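Local coordinates for competence damage-inducible protein A (Enterobacter cloacae subsp. cloacae, PDB 5VU3) that is of unknown function but belongs to the CinA (competence-damaged protein) family, whose relatives include nicotinamide-nucleotide amidases, an activity not established here, at residues K42-V45 / A46-E50; E51-A54 / D55-V59; V157-S160 / L161-V165. One frame throughout, in Å; residues are numbered along the deposited sequence. Where two conformers were deposited one is given.

All three contacts are local, made between neighbours along the chain, and each marks a different place in the fold. Contact 1 is the short helix 42-49 and contact 2 the turn that leads from it into strand 57-63; together they belong to one beta-alpha-beta unit, touch each other through Leu47 and Thr53, and both reach the second subunit. Contact 3, on helix 149-167, lies nearest the centre of the chain, meets contact 1 through leucines and Ser160, and touches no other chain. Contacts 1 and 3 join helical bonds with leucine or valine packing, contact 3 adding a CH-pi contact of Tyr159 and Glu163, whereas contact 2, nearer the surface, relies on a turn bridged by two waters.

Contact 1 of 3, residues K42-V45 / A46-E50; sequences KLSV and ALCAE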
# COMPACT_ATOMS: atom_id res chain seq x y z
N LYS A 42 -3.07 3.03 3.57
CA LYS A 42 -4.04 4.11 3.39
C LYS A 42 -3.44 5.29 2.67
O LYS A 42 -4.15 6.02 1.97
CB LYS A 42 -4.58 4.55 4.75
CG LYS A 42 -5.50 3.54 5.41
CD LYS A 42 -6.88 3.59 4.84
CE LYS A 42 -7.90 3.02 5.80
NZ LYS A 42 -9.25 3.03 5.17
N LEU A 43 -2.14 5.53 2.85
CA LEU A 43 -1.52 6.64 2.13
C LEU A 43 -1.43 6.32 0.64
O LEU A 43 -1.81 7.14 -0.19
CB LEU A 43 -0.14 6.95 2.72
CG LEU A 43 0.70 8.03 2.03
CD1 LEU A 43 -0.07 9.36 1.91
CD2 LEU A 43 2.02 8.22 2.76
N SER A 44 -0.97 5.11 0.29
CA SER A 44 -0.91 4.73 -1.12
C SER A 44 -2.30 4.75 -1.75
O SER A 44 -2.46 5.19 -2.90
CB SER A 44 -0.27 3.35 -1.26
OG SER A 44 -0.43 2.87 -2.58
N VAL A 45 -3.31 4.28 -1.02
CA VAL A 45 -4.68 4.29 -1.54
C VAL A 45 -5.11 5.71 -1.90
O VAL A 45 -5.67 5.96 -2.97
CB VAL A 45 -5.65 3.65 -0.53
CG1 VAL A 45 -7.10 4.10 -0.81
CG2 VAL A 45 -5.55 2.13 -0.57
N ALA A 46 -4.84 6.66 -1.00
CA ALA A 46 -5.20 8.05 -1.26
C ALA A 46 -4.51 8.58 -2.50
O ALA A 46 -5.13 9.27 -3.32
CB ALA A 46 -4.86 8.91 -0.05
N LEU A 47 -3.22 8.26 -2.67
CA LEU A 47 -2.48 8.76 -3.82
C LEU A 47 -2.92 8.07 -5.10
O LEU A 47 -2.95 8.71 -6.17
CB LEU A 47 -0.97 8.57 -3.58
CG LEU A 47 -0.42 9.43 -2.44
CD1 LEU A 47 0.92 8.87 -1.93
CD2 LEU A 47 -0.26 10.88 -2.87
N CYS A 48 -3.31 6.80 -5.03
CA CYS A 48 -3.80 6.11 -6.22
C CYS A 48 -5.22 6.49 -6.58
O CYS A 48 -5.66 6.18 -7.70
CB CYS A 48 -3.72 4.60 -6.04
SG CYS A 48 -2.03 3.97 -6.04
N ALA A 49 -5.96 7.13 -5.67
CA ALA A 49 -7.31 7.57 -6.00
C ALA A 49 -7.29 8.82 -6.86
O ALA A 49 -8.29 9.13 -7.51
CB ALA A 49 -8.11 7.83 -4.73
N GLU A 50 -6.16 9.54 -6.86
CA GLU A 50 -6.02 10.76 -7.63
C GLU A 50 -6.21 10.49 -9.12
O GLU A 50 -5.72 9.50 -9.66
CB GLU A 50 -4.63 11.36 -7.39
CG GLU A 50 -4.64 12.66 -6.63
CD GLU A 50 -5.73 13.61 -7.07
OE1 GLU A 50 -5.71 14.07 -8.24
OE2 GLU A 50 -6.63 13.89 -6.24
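Regular i to i+4 bonds join Lys42 through Val45 to the following turn of helix: Ala46 N reaches Lys42 O at 3.1 Å, Leu47 N reaches Leu43 O, and Cys48 N reaches Ser44 O at 2.8 Å. The series weakens at the end, where Ala49 N approaches Val45 O with an N-H...O angle of only 128°. On the buried side Leu43 and Leu47 cross obliquely, meeting through their CD1 methyls at 4.0 Å. Their torsions differ: Leu43 holds CG anti to its backbone N (chi1 176°), while Leu47 holds CG anti to its carbonyl carbon (chi1 -66°), and this sends the two branches into one apolar patch. Leu47 CG also rests 3.5 Å from Leu43 O. On the neighbouring flank of the helix, Ser44 OG and Cys48 SG lie 4.0 Å apart, on a side that faces the second subunit; in the Ser44 conformer given, one of two, weak bonds between OG and Tyr57 OH and with Gly40 O of the second subunit are possible but doubtful. At the start of the helix, Glu36 accepts from the backbone N of Leu43 and Ser44. The helix is thus two-sided in its chemistry: a purely apolar Leu43-Leu47 face is turned to the core, while Lys42, Ser44, Val45 and Cys48 bring a mixed polar and apolar face to the other subunit.

Contact 2 of 3, residues E51-A54 / D55-V59; sequences ENTA and DFYDV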
# COMPACT_ATOMS: atom_id res chain seq x y z
N GLU A 51 -6.91 11.42 -9.78
CA GLU A 51 -7.21 11.29 -11.20
C GLU A 51 -5.96 11.01 -12.02
O GLU A 51 -5.93 10.07 -12.83
CB GLU A 51 -7.90 12.56 -11.70
CG GLU A 51 -8.70 12.39 -12.97
CD GLU A 51 -9.59 13.58 -13.25
OE1 GLU A 51 -9.69 13.99 -14.43
OE2 GLU A 51 -10.19 14.11 -12.29
N ASN A 52 -4.92 11.81 -11.83
CA ASN A 52 -3.70 11.71 -12.63
C ASN A 52 -2.58 11.00 -11.87
O ASN A 52 -1.40 11.29 -12.11
CB ASN A 52 -3.27 13.10 -13.08
CG ASN A 52 -4.35 13.81 -13.88
OD1 ASN A 52 -4.84 14.88 -13.49
ND2 ASN A 52 -4.74 13.22 -15.01
N THR A 53 -2.93 10.05 -10.99
CA THR A 53 -1.93 9.36 -10.17
C THR A 53 -0.81 8.75 -11.01
O THR A 53 0.35 8.70 -10.56
CB THR A 53 -2.61 8.26 -9.33
OG1 THR A 53 -1.63 7.61 -8.51
CG2 THR A 53 -3.29 7.24 -10.22
N ALA A 54 -1.11 8.29 -12.22
CA ALA A 54 -0.10 7.67 -13.07
C ALA A 54 1.02 8.63 -13.44
O ALA A 54 2.11 8.18 -13.80
CB ALA A 54 -0.74 7.13 -14.35
N ASP A 55 0.77 9.94 -13.36
CA ASP A 55 1.71 10.96 -13.79
C ASP A 55 2.69 11.38 -12.70
O ASP A 55 3.59 12.19 -12.98
CB ASP A 55 0.94 12.19 -14.29
CG ASP A 55 0.23 11.95 -15.61
OD1 ASP A 55 0.73 11.13 -16.41
OD2 ASP A 55 -0.82 12.58 -15.85
N PHE A 56 2.55 10.88 -11.47
CA PHE A 56 3.43 11.34 -10.40
C PHE A 56 3.68 10.31 -9.31
O PHE A 56 4.57 10.50 -8.47
CB PHE A 56 2.87 12.63 -9.77
CG PHE A 56 1.60 12.42 -8.97
CD1 PHE A 56 1.65 12.12 -7.62
CD2 PHE A 56 0.36 12.54 -9.58
CE1 PHE A 56 0.49 11.91 -6.89
CE2 PHE A 56 -0.80 12.35 -8.86
CZ PHE A 56 -0.74 12.03 -7.52
N TYR A 57 2.90 9.23 -9.28
CA TYR A 57 3.03 8.24 -8.21
C TYR A 57 3.21 6.86 -8.83
O TYR A 57 2.46 6.47 -9.72
CB TYR A 57 1.82 8.26 -7.27
CG TYR A 57 1.95 7.36 -6.05
CD1 TYR A 57 1.05 6.34 -5.83
CD2 TYR A 57 2.97 7.55 -5.12
CE1 TYR A 57 1.15 5.51 -4.72
CE2 TYR A 57 3.09 6.72 -4.01
CZ TYR A 57 2.17 5.71 -3.81
OH TYR A 57 2.27 4.88 -2.71
N ASP A 58 4.22 6.14 -8.35
CA ASP A 58 4.54 4.82 -8.89
C ASP A 58 4.57 3.78 -7.76
O ASP A 58 3.71 2.90 -7.73
CB ASP A 58 5.86 4.87 -9.65
CG ASP A 58 6.15 3.59 -10.42
OD1 ASP A 58 5.31 2.67 -10.40
OD2 ASP A 58 7.22 3.51 -11.06
N VAL A 59 5.51 3.88 -6.83
CA VAL A 59 5.81 2.80 -5.89
C VAL A 59 5.31 3.17 -4.51
O VAL A 59 5.56 4.27 -4.01
CB VAL A 59 7.32 2.51 -5.86
CG1 VAL A 59 7.65 1.52 -4.73
CG2 VAL A 59 7.78 1.99 -7.22
O HOH W 1 -0.16 5.71 -9.21
O HOH W 2 3.64 6.79 -12.24
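Thr53 O is gripped by two backbone donors, Phe56 N at 3.2 Å and Tyr57 N at 2.9 Å. The two come in differently: Tyr57 N lies nearly in line with the C=O, whereas Phe56 N stands well above the carbonyl plane, 58° out of it. One residue earlier, Asn52 O takes the N-H of Asp55 at 2.8 Å, an i to i+3 bond within the turn. The side chains of these two residues run at a slant to each other, with Asp55 OD2 3.7 Å from Asn52 CB and the amide and carboxylate planes only 17° apart. Phe56 folds back over the turn. Its chi1 of 69° puts CG between the backbone N and the carbonyl carbon, and the ring swings round until CE2 lies 3.5 Å from Thr53 CA, with Thr53 O over one face near the rim. Tyr57 takes the other course, its CG anti to the backbone N, and presents the ring edge to Thr53 OG1. That hydroxyl is bonded to Leu47 O in the last turn of helix 42-49 and to a water, which in turn donates to Tyr57 O. A second water donates to both Ala54 O and Tyr57 O, so two waters bridge the turn to the first strand residue. Farther out, Tyr57 OH bonds Thr34 OG1, and Asp58 bonds Ser65 OG and Phe64 N, both of the second subunit. The segment thus forms the connection from helix 42-49 into strand 57-63, the outermost of the sheet within this chain: Phe56 packs on Ala22 and Leu25 of helix 14-28 and pairs by backbone with Leu32, while the Tyr57 side chain lies against Leu47 and Cys48.

Contact 3 of 3, residues V157-S160 / L161-V165; sequences VHYS and LAELV
Tyr159 carries its ring anti to the backbone N (chi1 173°), and Glu163, with CG anti to the carbonyl carbon and the chain bent at chi2 (-45°), lays its CG methylene over the ring. This CH-pi contact places Glu163 CG 3.8 Å from the centroid of the Tyr159 ring, and the carboxylate plane runs 14° from that of the ring. Ser160 turns back on its own helix: its OG donates to Val157 O at 2.9 Å, and Leu161 N reaches the same oxygen at 3.2 Å from the same face of the carbonyl. The buried hydroxyl is therefore satisfied by the preceding turn. Val157 and Leu161 run alongside each other in the same direction, CG1 to CD1 at 4.0 Å. Regular helical bonds continue through Ala162, Glu163 and Leu164. Tyr159 OH bonds Ser141 OG, and His158 NE2 bonds Ile12 O. Within the fold, helix 149-167 packs on the sheet, with Ser160 and Leu164 on strands 106-112 and 127-134, while Leu161 fits between Val14 and Leu21 of helix 14-28 and Leu43 and Leu47 of helix 42-49.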
# COMPACT_ATOMS: atom_id res chain seq x y z
N VAL A 157 -2.34 10.04 7.81
CA VAL A 157 -2.35 10.14 6.35
C VAL A 157 -2.57 11.59 5.93
O VAL A 157 -1.85 12.13 5.08
CB VAL A 157 -3.41 9.20 5.76
CG1 VAL A 157 -3.67 9.54 4.28
CG2 VAL A 157 -2.97 7.75 5.90
N HIS A 158 -3.54 12.24 6.53
CA HIS A 158 -3.83 13.62 6.22
C HIS A 158 -2.66 14.51 6.53
O HIS A 158 -2.28 15.32 5.76
CB HIS A 158 -5.09 14.09 6.95
CG HIS A 158 -5.46 15.53 6.73
ND1 HIS A 158 -4.83 16.57 7.35
CD2 HIS A 158 -6.40 16.10 5.95
CE1 HIS A 158 -5.37 17.70 6.98
NE2 HIS A 158 -6.32 17.44 6.12
N TYR A 159 -2.08 14.32 7.70
CA TYR A 159 -0.96 15.15 8.12
C TYR A 159 0.23 15.00 7.18
O TYR A 159 0.86 16.01 6.80
CB TYR A 159 -0.58 14.81 9.57
CG TYR A 159 0.68 15.48 10.07
CD1 TYR A 159 0.63 16.71 10.71
CD2 TYR A 159 1.92 14.85 9.94
CE1 TYR A 159 1.79 17.32 11.18
CE2 TYR A 159 3.07 15.45 10.41
CZ TYR A 159 3.00 16.68 11.03
OH TYR A 159 4.16 17.26 11.48
N SER A 160 0.56 13.77 6.76
CA SER A 160 1.70 13.58 5.87
C SER A 160 1.50 14.32 4.56
O SER A 160 2.44 14.91 4.02
CB SER A 160 1.96 12.09 5.62
OG SER A 160 0.95 11.51 4.79
N LEU A 161 0.27 14.31 4.05
CA LEU A 161 -0.02 14.96 2.77
C LEU A 161 -0.04 16.48 2.91
O LEU A 161 0.48 17.19 2.04
CB LEU A 161 -1.36 14.46 2.23
CG LEU A 161 -1.34 12.99 1.79
CD1 LEU A 161 -2.78 12.44 1.70
CD2 LEU A 161 -0.62 12.85 0.45
N ALA A 162 -0.66 16.99 3.98
CA ALA A 162 -0.77 18.44 4.15
C ALA A 162 0.60 19.07 4.30
O ALA A 162 0.87 20.14 3.73
CB ALA A 162 -1.63 18.75 5.38
N GLU A 163 1.49 18.42 5.06
CA GLU A 163 2.84 18.94 5.22
C GLU A 163 3.59 18.95 3.90
O GLU A 163 4.29 19.92 3.59
CB GLU A 163 3.57 18.11 6.27
CG GLU A 163 3.03 18.32 7.67
CD GLU A 163 2.81 19.79 7.97
OE1 GLU A 163 3.81 20.47 8.28
OE2 GLU A 163 1.65 20.26 7.89
N LEU A 164 3.49 17.87 3.12
CA LEU A 164 4.20 17.82 1.85
C LEU A 164 3.70 18.90 0.90
O LEU A 164 4.50 19.54 0.21
CB LEU A 164 4.05 16.45 1.19
CG LEU A 164 4.86 16.30 -0.11
CD1 LEU A 164 6.34 16.66 0.14
CD2 LEU A 164 4.75 14.89 -0.71
N VAL A 165 2.38 19.12 0.85
CA VAL A 165 1.84 20.17 -0.00
C VAL A 165 2.46 21.51 0.36
O VAL A 165 2.90 22.27 -0.51
CB VAL A 165 0.30 20.21 0.10
CG1 VAL A 165 -0.23 21.51 -0.49
CG2 VAL A 165 -0.30 19.02 -0.63